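Local coordinates for putative TRAP PERIPLASMIC SOLUTE BINDING PROTEIN (Haemophilus influenzae, PDB 4PBQ), which binds L-gulonate and probably delivers this or a related sugar acid from the periplasm to a TRAP membrane transporter, at residues A[79-91]-A[232-244]. Residues are numbered along the deposited sequence; the frame is centred on the assembly and turned at random.
Sequences LRNGTIEAGITGL and SPGLLQISLKTWN. With 2UF (L-gulonate), chain D; SO4 (sulfate ion), chain E.
Strand 86-89 runs antiparallel to strand 232-239 at 171°, with G87-Q237 and T89-L235 as the hydrogen-bonded pairs. In this solute-binding protein of the TRAP family, the pairing illustrates how one mixed sheet can join distant chain segments: strand 86-89 also borders strand 25-30, and strand 232-239 borders strand 136-151. Q237, T89 and L235 share the face turned to helix 72-81. The Q237 chain is extended beyond CG (chi2 157°) and crosses the T89 side chain at about a right angle; NE2 gives one hydrogen to T89 OG1 at 2.9 Å, nearly in the amide plane, and the other to L235 O at 3.0 Å, from above the carbonyl plane. T89 N reaches the same carbonyl from its opposite face. T89 OG1 in turn donates to G90 O, while a water bridges it to Q237 OE1, which L79 CD1 approaches at 3.8 Å. On the other face I88 CG1 meets L236 CD1, both side chains lying against Y261 of helix 248-281. Past T89, L91 CD2 packs on L235 CD1 and L91 N binds O2 of L-gulonate. At the other end, with OG anti to its own N (chi1 174°), S239 donates to L79 O at 2.9 Å, in the carbonyl plane.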
loop_
_atom_site.group_PDB
_atom_site.type_symbol
_atom_site.label_atom_id
_atom_site.label_comp_id
_atom_site.label_asym_id
_atom_site.label_seq_id
_atom_site.Cartn_x
_atom_site.Cartn_y
_atom_site.Cartn_z
ATOM N N LEU A 79 1.515 14.686 -7.662
ATOM C CA LEU A 79 2.855 14.254 -8.080
ATOM C C LEU A 79 2.994 14.425 -9.592
ATOM O O LEU A 79 3.994 14.925 -10.096
ATOM C CB LEU A 79 3.104 12.792 -7.686
ATOM C CG LEU A 79 3.297 12.536 -6.195
ATOM C CD1 LEU A 79 3.087 11.055 -5.874
ATOM C CD2 LEU A 79 4.700 12.979 -5.764
ATOM N N ARG A 80 1.958 14.042 -10.323
ATOM C CA ARG A 80 2.060 14.105 -11.768
ATOM C C ARG A 80 2.108 15.544 -12.300
ATOM O O ARG A 80 2.835 15.819 -13.254
ATOM C CB ARG A 80 0.913 13.339 -12.414
ATOM C CG ARG A 80 0.856 11.865 -12.033
ATOM C CD ARG A 80 -0.251 11.171 -12.817
ATOM N NE ARG A 80 0.088 11.122 -14.232
ATOM C CZ ARG A 80 -0.767 10.783 -15.196
ATOM N NH1 ARG A 80 -2.022 10.419 -14.903
ATOM N NH2 ARG A 80 -0.360 10.799 -16.458
ATOM N N ASN A 81 1.366 16.468 -11.698
ATOM C CA ASN A 81 1.365 17.844 -12.182
ATOM C C ASN A 81 2.377 18.757 -11.490
ATOM O O ASN A 81 2.512 19.928 -11.848
ATOM C CB ASN A 81 -0.060 18.453 -12.172
ATOM C CG ASN A 81 -0.626 18.665 -10.776
ATOM O OD1 ASN A 81 0.108 18.872 -9.808
ATOM N ND2 ASN A 81 -1.967 18.625 -10.667
ATOM N N GLY A 82 3.080 18.222 -10.494
ATOM C CA GLY A 82 4.107 18.976 -9.788
ATOM C C GLY A 82 3.667 19.860 -8.634
ATOM O O GLY A 82 4.516 20.420 -7.948
ATOM N N THR A 83 2.368 19.957 -8.364
ATOM C CA THR A 83 1.899 20.798 -7.274
ATOM C C THR A 83 2.033 20.130 -5.922
ATOM O O THR A 83 1.912 20.786 -4.889
ATOM C CB THR A 83 0.440 21.220 -7.472
ATOM O OG1 THR A 83 -0.391 20.062 -7.487
ATOM C CG2 THR A 83 0.297 21.991 -8.782
ATOM N N ILE A 84 2.252 18.819 -5.924
ATOM C CA ILE A 84 2.677 18.121 -4.713
ATOM C C ILE A 84 4.002 17.464 -5.061
ATOM O O ILE A 84 4.069 16.531 -5.849
ATOM C CB ILE A 84 1.645 17.087 -4.224
ATOM C CG1 ILE A 84 0.345 17.806 -3.849
ATOM C CG2 ILE A 84 2.194 16.309 -3.022
ATOM C CD1 ILE A 84 -0.793 16.870 -3.486
ATOM N N GLU A 85 5.075 17.994 -4.490
ATOM C CA GLU A 85 6.421 17.622 -4.928
ATOM C C GLU A 85 6.886 16.202 -4.582
ATOM O O GLU A 85 7.731 15.643 -5.297
ATOM C CB GLU A 85 7.426 18.651 -4.399
ATOM C CG GLU A 85 7.189 20.042 -4.949
ATOM C CD GLU A 85 6.190 20.890 -4.149
ATOM O OE1 GLU A 85 5.691 20.430 -3.105
ATOM O OE2 GLU A 85 5.930 22.048 -4.548
ATOM N N ALA A 86 6.389 15.652 -3.478
ATOM C CA ALA A 86 6.711 14.261 -3.098
ATOM C C ALA A 86 5.548 13.613 -2.382
ATOM O O ALA A 86 4.573 14.262 -2.001
ATOM C CB ALA A 86 7.966 14.214 -2.230
ATOM N N GLY A 87 5.619 12.299 -2.220
ATOM C CA GLY A 87 4.556 11.650 -1.503
ATOM C C GLY A 87 4.797 10.184 -1.324
ATOM O O GLY A 87 5.707 9.609 -1.952
ATOM N N ILE A 88 3.977 9.592 -0.466
ATOM C CA ILE A 88 3.848 8.129 -0.415
ATOM C C ILE A 88 2.421 7.769 -0.743
ATOM O O ILE A 88 1.500 8.300 -0.152
ATOM C CB ILE A 88 4.217 7.534 0.949
ATOM C CG1 ILE A 88 5.673 7.903 1.318
ATOM C CG2 ILE A 88 4.002 5.998 0.935
ATOM C CD1 ILE A 88 6.176 7.360 2.629
ATOM N N THR A 89 2.272 6.879 -1.718
ATOM C CA THR A 89 0.961 6.344 -2.093
ATOM C C THR A 89 1.114 4.846 -2.275
ATOM O O THR A 89 2.227 4.345 -2.374
ATOM C CB THR A 89 0.402 6.934 -3.397
ATOM O OG1 THR A 89 1.133 6.470 -4.544
ATOM C CG2 THR A 89 0.442 8.459 -3.385
ATOM N N GLY A 90 -0.033 4.182 -2.393
ATOM C CA GLY A 90 -0.084 2.834 -2.928
ATOM C C GLY A 90 -0.123 2.864 -4.444
ATOM O O GLY A 90 0.454 3.752 -5.096
ATOM N N LEU A 91 -0.821 1.893 -5.033
ATOM C CA LEU A 91 -0.636 1.618 -6.454
ATOM C C LEU A 91 -1.783 2.161 -7.325
ATOM O O LEU A 91 -2.102 1.589 -8.362
ATOM C CB LEU A 91 -0.542 0.086 -6.663
ATOM C CG LEU A 91 0.452 -0.666 -5.763
ATOM C CD1 LEU A 91 0.592 -2.140 -6.164
ATOM C CD2 LEU A 91 1.814 -0.013 -5.798
ATOM N N SER A 232 0.343 -4.785 0.155
ATOM C CA SER A 232 0.346 -3.388 -0.271
ATOM C C SER A 232 1.678 -2.694 0.025
ATOM O O SER A 232 2.013 -2.463 1.188
ATOM C CB SER A 232 -0.772 -2.659 0.443
ATOM O OG SER A 232 -2.037 -2.902 -0.149
ATOM N N PRO A 233 2.428 -2.352 -1.019
ATOM C CA PRO A 233 3.620 -1.512 -0.833
ATOM C C PRO A 233 3.235 -0.049 -0.704
ATOM O O PRO A 233 2.188 0.356 -1.205
ATOM C CB PRO A 233 4.380 -1.690 -2.134
ATOM C CG PRO A 233 3.559 -2.524 -3.005
ATOM C CD PRO A 233 2.203 -2.637 -2.441
ATOM N N GLY A 234 4.089 0.718 -0.039
ATOM C CA GLY A 234 3.981 2.168 -0.010
ATOM C C GLY A 234 5.141 2.767 -0.798
ATOM O O GLY A 234 6.314 2.610 -0.431
ATOM N N LEU A 235 4.819 3.434 -1.903
ATOM C CA LEU A 235 5.818 3.947 -2.831
ATOM C C LEU A 235 6.221 5.365 -2.458
ATOM O O LEU A 235 5.383 6.256 -2.429
ATOM C CB LEU A 235 5.263 3.938 -4.262
ATOM C CG LEU A 235 5.277 2.616 -5.044
ATOM C CD1 LEU A 235 4.838 1.463 -4.265
ATOM C CD2 LEU A 235 4.391 2.833 -6.305
ATOM N N LEU A 236 7.506 5.573 -2.193
ATOM C CA LEU A 236 8.025 6.919 -1.952
ATOM C C LEU A 236 8.421 7.501 -3.279
ATOM O O LEU A 236 9.273 6.948 -3.982
ATOM C CB LEU A 236 9.261 6.852 -1.064
ATOM C CG LEU A 236 9.980 8.166 -0.809
ATOM C CD1 LEU A 236 9.058 9.188 -0.155
ATOM C CD2 LEU A 236 11.167 7.876 0.097
ATOM N N GLN A 237 7.810 8.633 -3.610
ATOM C CA GLN A 237 7.873 9.192 -4.943
ATOM C C GLN A 237 8.192 10.681 -4.906
ATOM O O GLN A 237 7.850 11.350 -3.949
ATOM C CB GLN A 237 6.505 9.041 -5.612
ATOM C CG GLN A 237 6.096 7.609 -5.875
ATOM C CD GLN A 237 4.586 7.468 -6.004
ATOM O OE1 GLN A 237 4.023 7.582 -7.101
ATOM N NE2 GLN A 237 3.924 7.289 -4.872
ATOM N N ILE A 238 8.804 11.177 -5.975
ATOM C CA ILE A 238 9.024 12.620 -6.133
ATOM C C ILE A 238 8.501 12.982 -7.527
ATOM O O ILE A 238 8.683 12.239 -8.485
ATOM C CB ILE A 238 10.507 12.984 -5.897
ATOM C CG1 ILE A 238 10.749 14.493 -5.950
ATOM C CG2 ILE A 238 11.395 12.347 -6.883
ATOM C CD1 ILE A 238 11.916 14.902 -4.999
ATOM N N SER A 239 7.790 14.095 -7.624
ATOM C CA SER A 239 7.365 14.581 -8.918
ATOM C C SER A 239 8.546 14.742 -9.862
ATOM O O SER A 239 9.602 15.276 -9.495
ATOM C CB SER A 239 6.681 15.934 -8.769
ATOM O OG SER A 239 6.376 16.498 -10.031
ATOM N N LEU A 240 8.381 14.304 -11.095
ATOM C CA LEU A 240 9.451 14.436 -12.078
ATOM C C LEU A 240 9.765 15.906 -12.366
ATOM O O LEU A 240 10.909 16.261 -12.637
ATOM C CB LEU A 240 9.072 13.701 -13.360
ATOM C CG LEU A 240 10.216 13.388 -14.330
ATOM C CD1 LEU A 240 11.255 12.471 -13.690
ATOM C CD2 LEU A 240 9.643 12.769 -15.572
ATOM N N LYS A 241 8.749 16.766 -12.292
ATOM C CA LYS A 241 8.957 18.196 -12.468
ATOM C C LYS A 241 9.899 18.741 -11.408
ATOM O O LYS A 241 10.747 19.580 -11.716
ATOM C CB LYS A 241 7.639 18.945 -12.442
ATOM C CG LYS A 241 6.749 18.684 -13.658
ATOM C CD LYS A 241 5.397 19.386 -13.507
ATOM C CE LYS A 241 4.756 19.715 -14.859
ATOM N NZ LYS A 241 4.639 18.531 -15.758
ATOM N N THR A 242 9.741 18.261 -10.172
ATOM C CA THR A 242 10.670 18.591 -9.095
ATOM C C THR A 242 12.049 17.965 -9.309
ATOM O O THR A 242 13.097 18.633 -9.182
ATOM C CB THR A 242 10.085 18.149 -7.760
ATOM O OG1 THR A 242 8.955 18.979 -7.457
ATOM C CG2 THR A 242 11.105 18.236 -6.654
ATOM N N TRP A 243 12.060 16.680 -9.635
ATOM C CA TRP A 243 13.306 15.943 -9.823
ATOM C C TRP A 243 14.188 16.570 -10.908
ATOM O O TRP A 243 15.393 16.653 -10.750
ATOM C CB TRP A 243 12.966 14.500 -10.191
ATOM C CG TRP A 243 14.058 13.474 -10.064
ATOM C CD1 TRP A 243 14.529 12.670 -11.073
ATOM C CD2 TRP A 243 14.786 13.083 -8.879
ATOM N NE1 TRP A 243 15.495 11.831 -10.604
ATOM C CE2 TRP A 243 15.670 12.048 -9.262
ATOM C CE3 TRP A 243 14.772 13.503 -7.545
ATOM C CZ2 TRP A 243 16.561 11.456 -8.369
ATOM C CZ3 TRP A 243 15.629 12.901 -6.646
ATOM C CH2 TRP A 243 16.510 11.881 -7.055
ATOM N N ASN A 244 13.582 17.054 -11.993
ATOM C CA ASN A 244 14.354 17.600 -13.096
ATOM C C ASN A 244 14.940 18.987 -12.817
ATOM O O ASN A 244 15.630 19.545 -13.659
ATOM C CB ASN A 244 13.508 17.626 -14.373
ATOM C CG ASN A 244 13.286 16.245 -14.958
ATOM O OD1 ASN A 244 14.013 15.294 -14.656
ATOM N ND2 ASN A 244 12.272 16.128 -15.809
HETATM O O6A 2UF D . -7.345 3.270 0.750
HETATM C C6 2UF D . -6.840 2.149 0.895
HETATM O O6B 2UF D . -7.411 1.155 1.368
HETATM C C5 2UF D . -5.355 2.002 0.500
HETATM O O5 2UF D . -4.781 0.982 1.288
HETATM C C4 2UF D . -5.217 1.646 -0.997
HETATM O O4 2UF D . -5.688 2.738 -1.803
HETATM C C3 2UF D . -3.744 1.317 -1.322
HETATM O O3 2UF D . -2.815 2.347 -0.838
HETATM C C2 2UF D . -3.529 1.139 -2.835
HETATM O O2 2UF D . -2.265 0.515 -2.949
HETATM C C1 2UF D . -4.584 0.178 -3.464
HETATM O O1 2UF D . -4.200 -0.049 -4.830
HETATM S S SO4 E . -3.449 10.291 -18.523
HETATM O O1 SO4 E . -2.014 10.038 -18.589
HETATM O O2 SO4 E . -3.738 11.534 -19.238
HETATM O O3 SO4 E . -3.922 10.414 -17.144
HETATM O O4 SO4 E . -4.150 9.168 -19.144
HETATM O O HOH W 1 5.635 15.574 -13.043
HETATM O O HOH W 2 7.088 20.253 -8.902
HETATM O O HOH W 3 1.414 7.044 -7.498
#